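Local coordinates for cell division control protein 73 (Saccharomyces cerevisiae, PDB 3V46) that acts within the PAF1 complex in transcription elongation and histone modification, its Ras-like C-terminal domain promoting association of the complex with chromatin, at residues I17-A22 with L27-I32; K33-L36 with K40-N43; K59-I64 with Y155-L160; G95-F100 with Q132-E137; Y103-P108 with F112-G117. One frame throughout, in Å; residues are numbered along the deposited sequence. Where two conformers were deposited one is given.

Contact 1: I17-A22 with L27-I32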
# COMPACT_ATOMS: atom_id res chain seq x y z
N ILE A 17 1.35 0.65 -6.58
CA ILE A 17 1.13 0.18 -5.22
C ILE A 17 0.21 -1.02 -5.30
O ILE A 17 -0.85 -0.96 -5.92
CB ILE A 17 0.49 1.26 -4.33
CG1 ILE A 17 1.41 2.48 -4.22
CG2 ILE A 17 0.23 0.70 -2.93
CD1 ILE A 17 0.83 3.67 -3.42
N LEU A 18 0.61 -2.14 -4.70
CA LEU A 18 -0.24 -3.33 -4.69
C LEU A 18 -1.01 -3.39 -3.39
O LEU A 18 -0.42 -3.36 -2.32
CB LEU A 18 0.61 -4.59 -4.82
CG LEU A 18 1.51 -4.69 -6.03
CD1 LEU A 18 2.22 -6.04 -6.03
CD2 LEU A 18 0.69 -4.52 -7.28
N ILE A 19 -2.32 -3.53 -3.50
CA ILE A 19 -3.20 -3.64 -2.34
C ILE A 19 -4.26 -4.70 -2.61
O ILE A 19 -5.44 -4.39 -2.78
CB ILE A 19 -3.81 -2.27 -1.96
CG1 ILE A 19 -4.57 -2.37 -0.63
CG2 ILE A 19 -4.70 -1.72 -3.09
CD1 ILE A 19 -4.92 -1.04 -0.02
N PRO A 20 -3.84 -5.96 -2.68
CA PRO A 20 -4.87 -6.99 -2.71
C PRO A 20 -5.57 -7.03 -1.35
O PRO A 20 -5.04 -6.50 -0.37
CB PRO A 20 -4.08 -8.26 -2.91
CG PRO A 20 -2.81 -8.00 -2.18
CD PRO A 20 -2.50 -6.53 -2.49
N SER A 21 -6.74 -7.63 -1.29
CA SER A 21 -7.46 -7.65 -0.03
C SER A 21 -7.83 -9.06 0.40
O SER A 21 -7.96 -9.96 -0.42
CB SER A 21 -8.73 -6.78 -0.10
OG SER A 21 -9.68 -7.28 -1.04
N ALA A 22 -7.97 -9.22 1.71
CA ALA A 22 -8.59 -10.39 2.30
C ALA A 22 -9.80 -9.91 3.11
O ALA A 22 -10.04 -8.71 3.23
CB ALA A 22 -7.60 -11.15 3.17
N LEU A 27 -7.73 -1.76 4.90
CA LEU A 27 -7.56 -0.89 3.74
C LEU A 27 -7.60 -1.71 2.45
O LEU A 27 -6.92 -2.73 2.34
CB LEU A 27 -6.23 -0.12 3.80
CG LEU A 27 -6.12 1.00 4.84
CD1 LEU A 27 -4.71 1.57 4.86
CD2 LEU A 27 -7.13 2.09 4.55
N THR A 28 -8.43 -1.27 1.51
CA THR A 28 -8.55 -1.93 0.21
C THR A 28 -8.65 -0.87 -0.88
O THR A 28 -8.72 0.32 -0.57
CB THR A 28 -9.81 -2.78 0.15
OG1 THR A 28 -10.94 -1.91 0.04
CG2 THR A 28 -9.95 -3.64 1.41
N VAL A 29 -8.69 -1.27 -2.14
CA VAL A 29 -8.87 -0.27 -3.20
C VAL A 29 -10.17 0.50 -3.04
O VAL A 29 -10.30 1.61 -3.56
CB VAL A 29 -8.81 -0.84 -4.65
CG1 VAL A 29 -7.40 -1.23 -5.02
CG2 VAL A 29 -9.79 -2.01 -4.83
N ALA A 30 -11.14 -0.06 -2.32
CA ALA A 30 -12.43 0.61 -2.17
C ALA A 30 -12.39 1.82 -1.25
O ALA A 30 -13.20 2.74 -1.42
CB ALA A 30 -13.51 -0.37 -1.72
N ASN A 31 -11.47 1.83 -0.28
CA ASN A 31 -11.41 2.93 0.68
C ASN A 31 -10.07 3.66 0.73
O ASN A 31 -9.89 4.58 1.52
CB ASN A 31 -11.82 2.47 2.09
CG ASN A 31 -10.78 1.57 2.75
OD1 ASN A 31 -9.86 1.09 2.11
ND2 ASN A 31 -10.95 1.32 4.03
N ILE A 32 -9.15 3.28 -0.14
CA ILE A 32 -7.81 3.84 -0.07
C ILE A 32 -7.75 5.31 -0.50
O ILE A 32 -6.97 6.07 0.03
CB ILE A 32 -6.80 2.99 -0.88
CG1 ILE A 32 -5.36 3.39 -0.53
CG2 ILE A 32 -7.05 3.12 -2.38
CD1 ILE A 32 -4.94 3.07 0.89
O HOH W 1 -8.01 -4.04 -2.27
O HOH W 2 -5.56 -4.98 2.39
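Ile19 O takes a 2.6 Å hydrogen bond from water 1, which in turn accepts from Val29 N, and water 2 donates to both Pro20 O and Leu27 O; bound water thus bridges the two arms of the loop. Ile19 supplies most of the apolar contact. Its CG1 branch, anti to the backbone N (chi1 -172°), carries CD1 to Leu27 CB (4.1 Å) and Ile32 CD1 (4.2 Å), while CG2 lies beside Val29 CG1. Thr28 sets CG2 against Ser21 CB (3.7 Å), and its OG1 accepts from Ala30 N in an ST turn. Thr28 N gives a nearly straight bond to Asn31 OD1 (2.8 Å, 174°). With an alanine in place of this threonine, Ala30 N is likely to lose its side-chain acceptor and a gap to open beside Ser21 CB. In this Ras-like fold, the loop between strand 16-18 and helix 32-38 probably corresponds to the P-loop of GTPases, although the domain does not bind GTP; Phe92 and Ile72 of the flanking strands pack against Ile19.

Contact 2: K33-L36 with K40-N43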
# COMPACT_ATOMS: atom_id res chain seq x y z
N LYS A 33 -8.57 5.72 -1.46
CA LYS A 33 -8.55 7.11 -1.88
C LYS A 33 -9.04 8.01 -0.75
O LYS A 33 -8.42 9.03 -0.45
CB LYS A 33 -9.38 7.29 -3.15
CG LYS A 33 -9.31 8.68 -3.72
CD LYS A 33 -10.15 8.77 -5.00
CE LYS A 33 -9.73 7.73 -6.00
NZ LYS A 33 -10.37 7.98 -7.34
N GLN A 34 -10.16 7.65 -0.12
CA GLN A 34 -10.68 8.44 0.98
C GLN A 34 -9.61 8.56 2.08
O GLN A 34 -9.42 9.62 2.67
CB GLN A 34 -11.93 7.80 1.57
CG GLN A 34 -13.10 7.75 0.61
CD GLN A 34 -14.44 7.99 1.29
OE1 GLN A 34 -14.50 8.23 2.49
NE2 GLN A 34 -15.51 7.93 0.51
N PHE A 35 -8.94 7.46 2.34
CA PHE A 35 -7.94 7.44 3.40
C PHE A 35 -6.75 8.34 3.04
O PHE A 35 -6.41 9.25 3.79
CB PHE A 35 -7.49 6.01 3.69
CG PHE A 35 -6.58 5.88 4.87
CD1 PHE A 35 -7.02 6.20 6.14
CD2 PHE A 35 -5.29 5.43 4.70
CE1 PHE A 35 -6.17 6.08 7.24
CE2 PHE A 35 -4.45 5.30 5.79
CZ PHE A 35 -4.89 5.62 7.05
N LEU A 36 -6.13 8.08 1.90
CA LEU A 36 -4.91 8.78 1.55
C LEU A 36 -5.10 10.23 1.07
O LEU A 36 -4.20 11.05 1.23
CB LEU A 36 -4.13 8.00 0.49
CG LEU A 36 -3.61 6.64 0.95
CD1 LEU A 36 -2.77 6.05 -0.14
CD2 LEU A 36 -2.79 6.78 2.23
N LYS A 40 -9.53 10.28 5.70
CA LYS A 40 -10.80 9.83 6.24
C LYS A 40 -10.85 8.32 6.13
O LYS A 40 -10.89 7.77 5.04
CB LYS A 40 -11.96 10.46 5.47
CG LYS A 40 -12.10 11.96 5.72
CD LYS A 40 -13.28 12.56 4.97
CE LYS A 40 -13.41 14.06 5.25
NZ LYS A 40 -12.14 14.80 5.04
N TYR A 41 -10.82 7.65 7.28
CA TYR A 41 -10.94 6.20 7.30
C TYR A 41 -12.41 5.74 7.33
O TYR A 41 -13.19 6.17 8.18
CB TYR A 41 -10.21 5.57 8.49
CG TYR A 41 -10.40 4.09 8.41
CD1 TYR A 41 -9.64 3.33 7.55
CD2 TYR A 41 -11.42 3.46 9.12
CE1 TYR A 41 -9.84 2.00 7.41
CE2 TYR A 41 -11.63 2.10 9.00
CZ TYR A 41 -10.84 1.38 8.13
OH TYR A 41 -11.05 0.05 7.97
N VAL A 42 -12.76 4.85 6.40
CA VAL A 42 -14.11 4.30 6.30
C VAL A 42 -14.03 2.80 6.08
O VAL A 42 -13.21 2.34 5.31
CB VAL A 42 -14.87 4.91 5.11
CG1 VAL A 42 -16.26 4.32 4.98
CG2 VAL A 42 -14.93 6.43 5.24
N ASN A 43 -14.89 2.04 6.77
CA ASN A 43 -15.02 0.61 6.55
C ASN A 43 -15.19 0.30 5.07
O ASN A 43 -16.10 0.82 4.44
CB ASN A 43 -16.23 0.10 7.33
CG ASN A 43 -16.37 -1.42 7.33
OD1 ASN A 43 -16.01 -2.09 6.36
ND2 ASN A 43 -16.91 -1.96 8.41
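Phe35 and Tyr41 both put CG opposite the backbone N (chi1 -173° and 180°), a choice that carries the two rings to one side of the turn, where Phe35 CD1 lies 4.0 Å from Tyr41 CB and at the edge of the tyrosine ring. In Gln34, a bend at chi2 (-143°) swings the amide across to Val42, and OE1 comes within 3.3 Å of the CG2 methyl. The backbones are fastened by one hydrogen bond, Lys40 N to Gln34 O at 3.1 Å. Lys40 O then approaches the Phe35 ring near its plane and makes a CA-H...O contact with Phe35 CA at 3.4 Å. Tyr41 OH is anchored by Ile26 O, and Val42 O accepts from Asn31 ND2, so the chain leaving the helix is pinned back to the loop that precedes it. In the Ras-like domain the contact closes the C-terminal end of helix 32-38 at the surface, with Phe35 packed on Val152 and Val153 of helix 149-166 and on Leu141 of strand 136-141.

Contact 3: K59-I64 with Y155-L160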
# COMPACT_ATOMS: atom_id res chain seq x y z
N LYS A 59 -0.09 12.62 -6.25
CA LYS A 59 0.46 13.22 -5.05
C LYS A 59 1.53 14.24 -5.39
O LYS A 59 2.45 13.96 -6.16
CB LYS A 59 1.06 12.15 -4.14
CG LYS A 59 1.71 12.68 -2.87
CD LYS A 59 0.67 13.25 -1.92
CE LYS A 59 1.30 13.65 -0.59
NZ LYS A 59 0.31 14.32 0.30
N ASN A 60 1.41 15.43 -4.81
CA ASN A 60 2.46 16.42 -4.89
C ASN A 60 3.29 16.31 -3.61
O ASN A 60 2.84 16.68 -2.52
CB ASN A 60 1.86 17.82 -5.04
CG ASN A 60 2.91 18.87 -5.36
OD1 ASN A 60 3.28 19.67 -4.51
ND2 ASN A 60 3.39 18.86 -6.60
N PHE A 61 4.49 15.76 -3.73
CA PHE A 61 5.40 15.60 -2.60
C PHE A 61 6.26 16.84 -2.44
O PHE A 61 6.67 17.47 -3.42
CB PHE A 61 6.34 14.42 -2.84
CG PHE A 61 5.68 13.07 -2.77
CD1 PHE A 61 5.39 12.49 -1.56
CD2 PHE A 61 5.38 12.38 -3.94
CE1 PHE A 61 4.81 11.23 -1.49
CE2 PHE A 61 4.80 11.12 -3.88
CZ PHE A 61 4.50 10.55 -2.65
N GLU A 62 6.55 17.18 -1.19
CA GLU A 62 7.41 18.31 -0.89
C GLU A 62 8.81 18.16 -1.46
O GLU A 62 9.46 19.14 -1.82
CB GLU A 62 7.54 18.47 0.62
CG GLU A 62 6.26 18.85 1.30
CD GLU A 62 6.34 18.64 2.79
OE1 GLU A 62 6.52 17.48 3.22
OE2 GLU A 62 6.24 19.63 3.53
N ARG A 63 9.29 16.92 -1.54
CA ARG A 63 10.71 16.70 -1.81
C ARG A 63 10.97 16.09 -3.17
O ARG A 63 12.09 15.68 -3.47
CB ARG A 63 11.33 15.87 -0.68
CG ARG A 63 11.25 16.60 0.65
CD ARG A 63 11.91 15.88 1.80
NE ARG A 63 11.72 16.64 3.03
CZ ARG A 63 12.45 17.69 3.39
NH1 ARG A 63 13.44 18.12 2.62
NH2 ARG A 63 12.19 18.33 4.53
N ILE A 64 9.92 16.04 -3.99
CA ILE A 64 10.04 15.61 -5.38
C ILE A 64 9.39 16.70 -6.23
O ILE A 64 8.28 17.13 -5.93
CB ILE A 64 9.33 14.25 -5.61
CG1 ILE A 64 10.00 13.17 -4.76
CG2 ILE A 64 9.35 13.87 -7.08
CD1 ILE A 64 9.26 11.84 -4.75
N TYR A 155 2.17 10.64 7.98
CA TYR A 155 3.32 9.78 8.19
C TYR A 155 3.46 8.76 7.06
O TYR A 155 4.56 8.45 6.62
CB TYR A 155 3.23 9.05 9.53
CG TYR A 155 4.32 8.04 9.65
CD1 TYR A 155 5.61 8.42 9.98
CD2 TYR A 155 4.09 6.71 9.38
CE1 TYR A 155 6.63 7.49 10.06
CE2 TYR A 155 5.08 5.78 9.45
CZ TYR A 155 6.36 6.17 9.79
OH TYR A 155 7.36 5.23 9.87
N PHE A 156 2.34 8.23 6.59
CA PHE A 156 2.41 7.27 5.51
C PHE A 156 3.01 7.92 4.28
O PHE A 156 3.90 7.36 3.65
CB PHE A 156 1.04 6.71 5.14
CG PHE A 156 1.09 5.90 3.88
CD1 PHE A 156 1.50 4.57 3.93
CD2 PHE A 156 0.79 6.46 2.65
CE1 PHE A 156 1.59 3.82 2.80
CE2 PHE A 156 0.87 5.70 1.49
CZ PHE A 156 1.27 4.37 1.57
N TRP A 157 2.53 9.10 3.91
CA TRP A 157 3.05 9.75 2.73
C TRP A 157 4.52 10.10 2.88
O TRP A 157 5.27 10.02 1.91
CB TRP A 157 2.24 11.00 2.38
CG TRP A 157 0.94 10.74 1.68
CD1 TRP A 157 -0.30 11.10 2.12
CD2 TRP A 157 0.75 10.10 0.42
NE1 TRP A 157 -1.24 10.73 1.20
CE2 TRP A 157 -0.63 10.13 0.14
CE3 TRP A 157 1.62 9.54 -0.52
CZ2 TRP A 157 -1.16 9.59 -1.03
CZ3 TRP A 157 1.08 9.01 -1.68
CH2 TRP A 157 -0.29 9.04 -1.93
N HIS A 158 4.94 10.50 4.08
CA HIS A 158 6.35 10.78 4.35
C HIS A 158 7.19 9.51 4.18
O HIS A 158 8.26 9.55 3.58
CB HIS A 158 6.50 11.38 5.77
CG HIS A 158 7.91 11.42 6.27
ND1 HIS A 158 8.74 12.50 6.07
CD2 HIS A 158 8.63 10.53 7.00
CE1 HIS A 158 9.91 12.27 6.64
NE2 HIS A 158 9.87 11.08 7.21
N SER A 159 6.67 8.39 4.68
CA SER A 159 7.33 7.09 4.57
C SER A 159 7.49 6.70 3.11
O SER A 159 8.55 6.25 2.69
CB SER A 159 6.50 6.02 5.30
OG SER A 159 7.02 4.72 5.09
N LEU A 160 6.44 6.91 2.33
CA LEU A 160 6.48 6.56 0.93
C LEU A 160 7.39 7.52 0.14
O LEU A 160 8.11 7.10 -0.76
CB LEU A 160 5.07 6.54 0.36
CG LEU A 160 4.95 6.03 -1.07
CD1 LEU A 160 5.56 4.64 -1.22
CD2 LEU A 160 3.49 6.02 -1.49
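The backbones stay apart, nearest at the CA atoms of Phe61 and Trp157 (8.3 Å), long side chains spanning the interval. Lys59 lays its whole chain over one face of the Trp157 indole: CE stands 3.8 Å from the centroid of the five-membered ring as a CH-pi contact, and NZ at 3.9 Å, only 15° off the ring normal, makes a cation-pi interaction. A bend at chi2 (69°) turns the lysine along the indole. Phe61 meets the same indole obliquely, planes at 73°, with CZ 3.7 Å from Trp157 CE3, and its CE1 edge is 3.6 Å from Trp157 O. In this Ras-like domain these three side chains join the hairpin loop between edge strand 54-59 and antiparallel strand 68-73 to the long C-terminal helix 149-166, which packs against the sheet. Phe156 CD2 lies over the opposite indole face, toward its rim, while Trp157 NE1 donates to Leu36 O in helix 32-38. Were a leucine to stand here, the Lys59 ammonium would probably lose its aromatic partner and Leu36 O this donor, with a gap beside Phe61. Lys59 CG also sits over the centre of the Phe61 ring, 3.4 Å above its plane.

Contact 4: G95-F100 with Q132-E137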
# COMPACT_ATOMS: atom_id res chain seq x y z
N GLY A 95 -1.50 -10.36 5.29
CA GLY A 95 -1.09 -11.28 6.32
C GLY A 95 -1.06 -12.73 5.87
O GLY A 95 -0.67 -13.60 6.63
N HIS A 96 -1.50 -13.01 4.64
CA HIS A 96 -1.43 -14.37 4.09
C HIS A 96 -0.18 -14.50 3.24
O HIS A 96 0.05 -13.69 2.35
CB HIS A 96 -2.63 -14.67 3.22
CG HIS A 96 -3.93 -14.66 3.96
ND1 HIS A 96 -5.06 -14.06 3.46
CD2 HIS A 96 -4.28 -15.18 5.16
CE1 HIS A 96 -6.05 -14.21 4.32
NE2 HIS A 96 -5.60 -14.88 5.37
N THR A 97 0.63 -15.52 3.50
CA THR A 97 1.87 -15.69 2.74
C THR A 97 1.57 -16.03 1.28
O THR A 97 2.36 -15.72 0.40
CB THR A 97 2.79 -16.75 3.36
OG1 THR A 97 2.96 -16.48 4.76
CG2 THR A 97 4.15 -16.72 2.68
N TRP A 98 0.41 -16.63 1.01
CA TRP A 98 0.05 -16.96 -0.37
C TRP A 98 -0.19 -15.70 -1.21
O TRP A 98 -0.31 -15.78 -2.43
CB TRP A 98 -1.17 -17.89 -0.42
CG TRP A 98 -1.65 -18.22 -1.82
CD1 TRP A 98 -2.76 -17.72 -2.45
CD2 TRP A 98 -1.04 -19.13 -2.76
NE1 TRP A 98 -2.88 -18.25 -3.71
CE2 TRP A 98 -1.84 -19.12 -3.93
CE3 TRP A 98 0.10 -19.94 -2.73
CZ2 TRP A 98 -1.53 -19.89 -5.05
CZ3 TRP A 98 0.40 -20.71 -3.85
CH2 TRP A 98 -0.41 -20.67 -4.99
N GLN A 99 -0.25 -14.54 -0.56
CA GLN A 99 -0.42 -13.27 -1.27
C GLN A 99 0.61 -13.14 -2.40
O GLN A 99 0.31 -12.65 -3.48
CB GLN A 99 -0.31 -12.05 -0.33
CG GLN A 99 -0.28 -10.73 -1.10
CD GLN A 99 -0.20 -9.49 -0.22
OE1 GLN A 99 -0.48 -9.52 0.97
NE2 GLN A 99 0.16 -8.37 -0.84
N PHE A 100 1.83 -13.60 -2.14
CA PHE A 100 2.95 -13.31 -3.04
C PHE A 100 3.25 -14.40 -4.06
O PHE A 100 4.21 -14.29 -4.82
CB PHE A 100 4.21 -13.02 -2.20
CG PHE A 100 3.91 -12.28 -0.93
CD1 PHE A 100 3.43 -10.98 -0.97
CD2 PHE A 100 4.10 -12.87 0.31
CE1 PHE A 100 3.13 -10.30 0.19
CE2 PHE A 100 3.81 -12.18 1.47
CZ PHE A 100 3.32 -10.90 1.41
N GLN A 132 4.93 -10.35 11.91
CA GLN A 132 5.86 -9.61 12.75
C GLN A 132 7.29 -9.78 12.24
O GLN A 132 8.09 -8.85 12.29
CB GLN A 132 5.76 -10.08 14.20
CG GLN A 132 6.32 -9.09 15.20
CD GLN A 132 5.43 -7.88 15.36
OE1 GLN A 132 4.38 -7.95 15.99
NE2 GLN A 132 5.85 -6.76 14.79
N GLN A 133 7.62 -10.97 11.75
CA GLN A 133 8.98 -11.24 11.29
C GLN A 133 9.28 -10.62 9.93
O GLN A 133 10.44 -10.36 9.61
CB GLN A 133 9.26 -12.75 11.25
CG GLN A 133 9.10 -13.44 12.60
CD GLN A 133 9.79 -12.66 13.71
OE1 GLN A 133 10.98 -12.35 13.61
NE2 GLN A 133 9.04 -12.34 14.76
N TRP A 134 8.26 -10.39 9.12
CA TRP A 134 8.47 -9.77 7.82
C TRP A 134 9.02 -8.37 7.99
O TRP A 134 8.65 -7.65 8.94
CB TRP A 134 7.18 -9.66 7.02
CG TRP A 134 6.59 -10.97 6.57
CD1 TRP A 134 7.18 -12.20 6.59
CD2 TRP A 134 5.27 -11.17 6.04
NE1 TRP A 134 6.31 -13.15 6.11
CE2 TRP A 134 5.14 -12.54 5.76
CE3 TRP A 134 4.19 -10.31 5.78
CZ2 TRP A 134 3.96 -13.08 5.24
CZ3 TRP A 134 3.03 -10.85 5.26
CH2 TRP A 134 2.92 -12.22 4.99
N ASN A 135 9.87 -7.98 7.05
CA ASN A 135 10.39 -6.63 6.94
C ASN A 135 9.34 -5.71 6.35
O ASN A 135 9.53 -5.17 5.25
CB ASN A 135 11.63 -6.64 6.05
CG ASN A 135 12.31 -5.28 5.98
OD1 ASN A 135 12.38 -4.55 6.97
ND2 ASN A 135 12.82 -4.94 4.81
N VAL A 136 8.24 -5.56 7.06
CA VAL A 136 7.18 -4.64 6.69
C VAL A 136 6.89 -3.68 7.84
O VAL A 136 7.11 -3.99 9.02
CB VAL A 136 5.86 -5.37 6.27
CG1 VAL A 136 6.13 -6.34 5.12
CG2 VAL A 136 5.21 -6.07 7.46
N GLU A 137 6.42 -2.49 7.50
CA GLU A 137 6.08 -1.50 8.50
C GLU A 137 4.67 -1.77 8.99
O GLU A 137 3.75 -1.84 8.19
CB GLU A 137 6.21 -0.11 7.90
CG GLU A 137 5.88 1.00 8.85
CD GLU A 137 6.38 2.34 8.35
OE1 GLU A 137 5.81 3.35 8.77
OE2 GLU A 137 7.34 2.39 7.55
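Phe100 turns its edge to the face of the Trp134 six-membered ring in a T-shaped (edge-to-face) pair, centroids 5.3 Å apart and planes at 69°. The pair ties together two loops of the Ras-like fold, one following strand 88-92 and the other leading into edge strand 136-141. Phe100 CE2 approaches Trp134 CH2 to 3.6 Å. Trp134 CG, anti to its carbonyl carbon (chi1 -67°), sends the indole across to the 95-100 loop. At the rim of the indole, in its plane, Thr97 OG1 lies 3.6 Å from Trp134 CZ2. Gly95 C comes within 4.1 Å of Trp134 CH2. Gly95 adopts a positive phi (102°) at which a CB would jam against the preceding carbonyl, and its O is held by His130 NE2. Further out, Pro108 packs against both aromatic side chains. The chain after Trp134 is shaped by an inverse gamma turn centred on Asn135, whose ND2 donates to Phe112 O; Val136 N closes that turn with a weak 2.8 Å bond to Trp134 O.

Contact 5: Y103-P108 with F112-G117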
# COMPACT_ATOMS: atom_id res chain seq x y z
N TYR A 103 3.85 -13.27 -7.61
CA TYR A 103 4.66 -12.07 -7.73
C TYR A 103 6.02 -12.43 -8.36
O TYR A 103 6.46 -13.57 -8.27
CB TYR A 103 4.88 -11.43 -6.36
CG TYR A 103 3.70 -10.69 -5.73
CD1 TYR A 103 2.40 -10.86 -6.18
CD2 TYR A 103 3.91 -9.81 -4.68
CE1 TYR A 103 1.34 -10.17 -5.58
CE2 TYR A 103 2.87 -9.12 -4.08
CZ TYR A 103 1.59 -9.30 -4.53
OH TYR A 103 0.56 -8.59 -3.92
N GLN A 104 6.69 -11.45 -8.96
CA GLN A 104 8.00 -11.69 -9.56
C GLN A 104 8.94 -12.26 -8.51
O GLN A 104 9.70 -13.20 -8.78
CB GLN A 104 8.58 -10.39 -10.11
CG GLN A 104 9.91 -10.57 -10.80
CD GLN A 104 9.79 -11.47 -12.02
OE1 GLN A 104 8.79 -11.43 -12.73
NE2 GLN A 104 10.82 -12.27 -12.26
N TRP A 105 8.91 -11.66 -7.32
CA TRP A 105 9.68 -12.13 -6.18
C TRP A 105 8.69 -12.68 -5.17
O TRP A 105 7.95 -11.92 -4.53
CB TRP A 105 10.53 -10.99 -5.59
CG TRP A 105 11.30 -10.28 -6.65
CD1 TRP A 105 12.46 -10.70 -7.24
CD2 TRP A 105 10.96 -9.04 -7.28
NE1 TRP A 105 12.86 -9.79 -8.19
CE2 TRP A 105 11.96 -8.76 -8.23
CE3 TRP A 105 9.91 -8.12 -7.12
CZ2 TRP A 105 11.94 -7.62 -9.03
CZ3 TRP A 105 9.89 -6.99 -7.90
CH2 TRP A 105 10.90 -6.75 -8.85
N ASN A 106 8.60 -14.01 -5.08
CA ASN A 106 7.47 -14.61 -4.38
C ASN A 106 7.71 -15.04 -2.93
O ASN A 106 6.82 -15.58 -2.28
CB ASN A 106 6.90 -15.78 -5.19
CG ASN A 106 7.89 -16.92 -5.35
OD1 ASN A 106 8.94 -16.94 -4.71
ND2 ASN A 106 7.54 -17.89 -6.19
N SER A 107 8.91 -14.78 -2.42
CA SER A 107 9.18 -15.02 -1.01
C SER A 107 9.28 -13.68 -0.30
O SER A 107 9.86 -12.73 -0.83
CB SER A 107 10.46 -15.82 -0.81
OG SER A 107 11.61 -15.02 -1.03
N PRO A 108 8.69 -13.58 0.90
CA PRO A 108 8.66 -12.29 1.60
C PRO A 108 10.06 -11.72 1.85
O PRO A 108 10.26 -10.52 1.75
CB PRO A 108 7.98 -12.62 2.93
CG PRO A 108 7.22 -13.87 2.69
CD PRO A 108 7.94 -14.62 1.62
N PHE A 112 10.48 -8.07 0.29
CA PHE A 112 10.49 -6.90 1.16
C PHE A 112 11.87 -6.31 1.38
O PHE A 112 12.03 -5.28 2.03
CB PHE A 112 9.78 -7.20 2.48
CG PHE A 112 8.31 -7.51 2.29
CD1 PHE A 112 7.51 -6.65 1.55
CD2 PHE A 112 7.75 -8.66 2.81
CE1 PHE A 112 6.18 -6.94 1.35
CE2 PHE A 112 6.43 -8.95 2.61
CZ PHE A 112 5.64 -8.09 1.88
N GLN A 113 12.87 -6.95 0.78
CA GLN A 113 14.20 -6.37 0.72
C GLN A 113 14.26 -5.33 -0.40
O GLN A 113 15.07 -4.41 -0.35
CB GLN A 113 15.25 -7.46 0.48
CG GLN A 113 15.75 -8.11 1.75
CD GLN A 113 16.92 -9.04 1.50
OE1 GLN A 113 16.75 -10.22 1.19
NE2 GLN A 113 18.13 -8.50 1.63
N ARG A 114 13.40 -5.47 -1.40
CA ARG A 114 13.47 -4.58 -2.54
C ARG A 114 12.20 -3.78 -2.82
O ARG A 114 12.24 -2.84 -3.63
CB ARG A 114 13.90 -5.36 -3.78
CG ARG A 114 12.95 -6.45 -4.21
CD ARG A 114 13.56 -7.24 -5.35
NE ARG A 114 13.81 -6.37 -6.50
CZ ARG A 114 14.81 -6.52 -7.36
NH1 ARG A 114 15.68 -7.52 -7.24
NH2 ARG A 114 14.94 -5.67 -8.37
N CYS A 115 11.09 -4.13 -2.16
CA CYS A 115 9.84 -3.37 -2.25
C CYS A 115 9.40 -3.06 -0.83
O CYS A 115 9.45 -3.92 0.05
CB CYS A 115 8.69 -4.15 -2.95
SG CYS A 115 8.96 -4.69 -4.67
N LYS A 116 8.95 -1.84 -0.60
CA LYS A 116 8.47 -1.43 0.71
C LYS A 116 7.14 -2.08 1.03
O LYS A 116 6.19 -1.99 0.26
CB LYS A 116 8.33 0.09 0.73
CG LYS A 116 7.72 0.63 1.98
CD LYS A 116 8.74 0.79 3.04
CE LYS A 116 8.15 1.42 4.28
NZ LYS A 116 9.15 1.47 5.36
N GLY A 117 7.08 -2.77 2.17
CA GLY A 117 5.86 -3.40 2.63
C GLY A 117 5.23 -2.69 3.82
O GLY A 117 5.92 -2.12 4.67
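This is a partly buried contact between the loop entering the short helix 108-114, with its first residue, and the end of that helix with the start of strand 116-122; an arginine lies over a tryptophan on the outside and a proline meets a phenylalanine further in. The Arg114 guanidinium lies almost parallel to the Trp105 indole, planes 9° apart, with NE 3.4 Å from Trp105 CZ2. Before it, Arg114 CD sits 3.7 Å from the centroid of the five-membered ring, nearly on its normal, as a CH-pi contact. A turn at chi3 (-60°) of Arg114 lets the chain reach the ring with CD and then lay its flat end over the CE2-CZ2 edge of the indole, NH1 toward NE1. Gln104 CG covers the opposite indole face, so the ring is sandwiched. Cys115 SG approaches the same tryptophan obliquely, 4.1 Å from CZ3. In the Ras-like fold, strand 88-92, this helix and strand 116-122 form a beta-alpha-beta crossover between parallel neighbours, and Cys115 packs on Ile91 of the first strand. Ser107 is the N-cap residue and Pro108 begins the helix; Pro108 O accepts from Phe112 N at 2.9 Å (165°), the i to i+4 bond of an alpha-helical turn. Beside this bond, Pro108 CB rests 4.0 Å from Phe112 CD2. Phe112 also borders Gly117, where a CB would fall 2.6 Å from Phe112 CE1.

In the fold
From the N terminus, contact 1 closes the short loop leaving strand 16-18, and contact 2 follows it in series, closing the turn after helix 32-38; the two touch through Asn31 and Val42. Contact 3 then spans about ninety residues, joining the loop after strand 54-59 to helix 149-166. Within that span lies contact 4 (95-100 with 132-137), and within contact 4 lies contact 5 (103-108 with 112-117), with centres about 9 Å apart; none cross. Contacts 4 and 5 meet where strands 116-122 and 136-141 pair, on the other side of the chain's centre from contact 2. Helix 149-166 reaches both regions, touching Leu36 of contact 2 and Glu137 of contact 4.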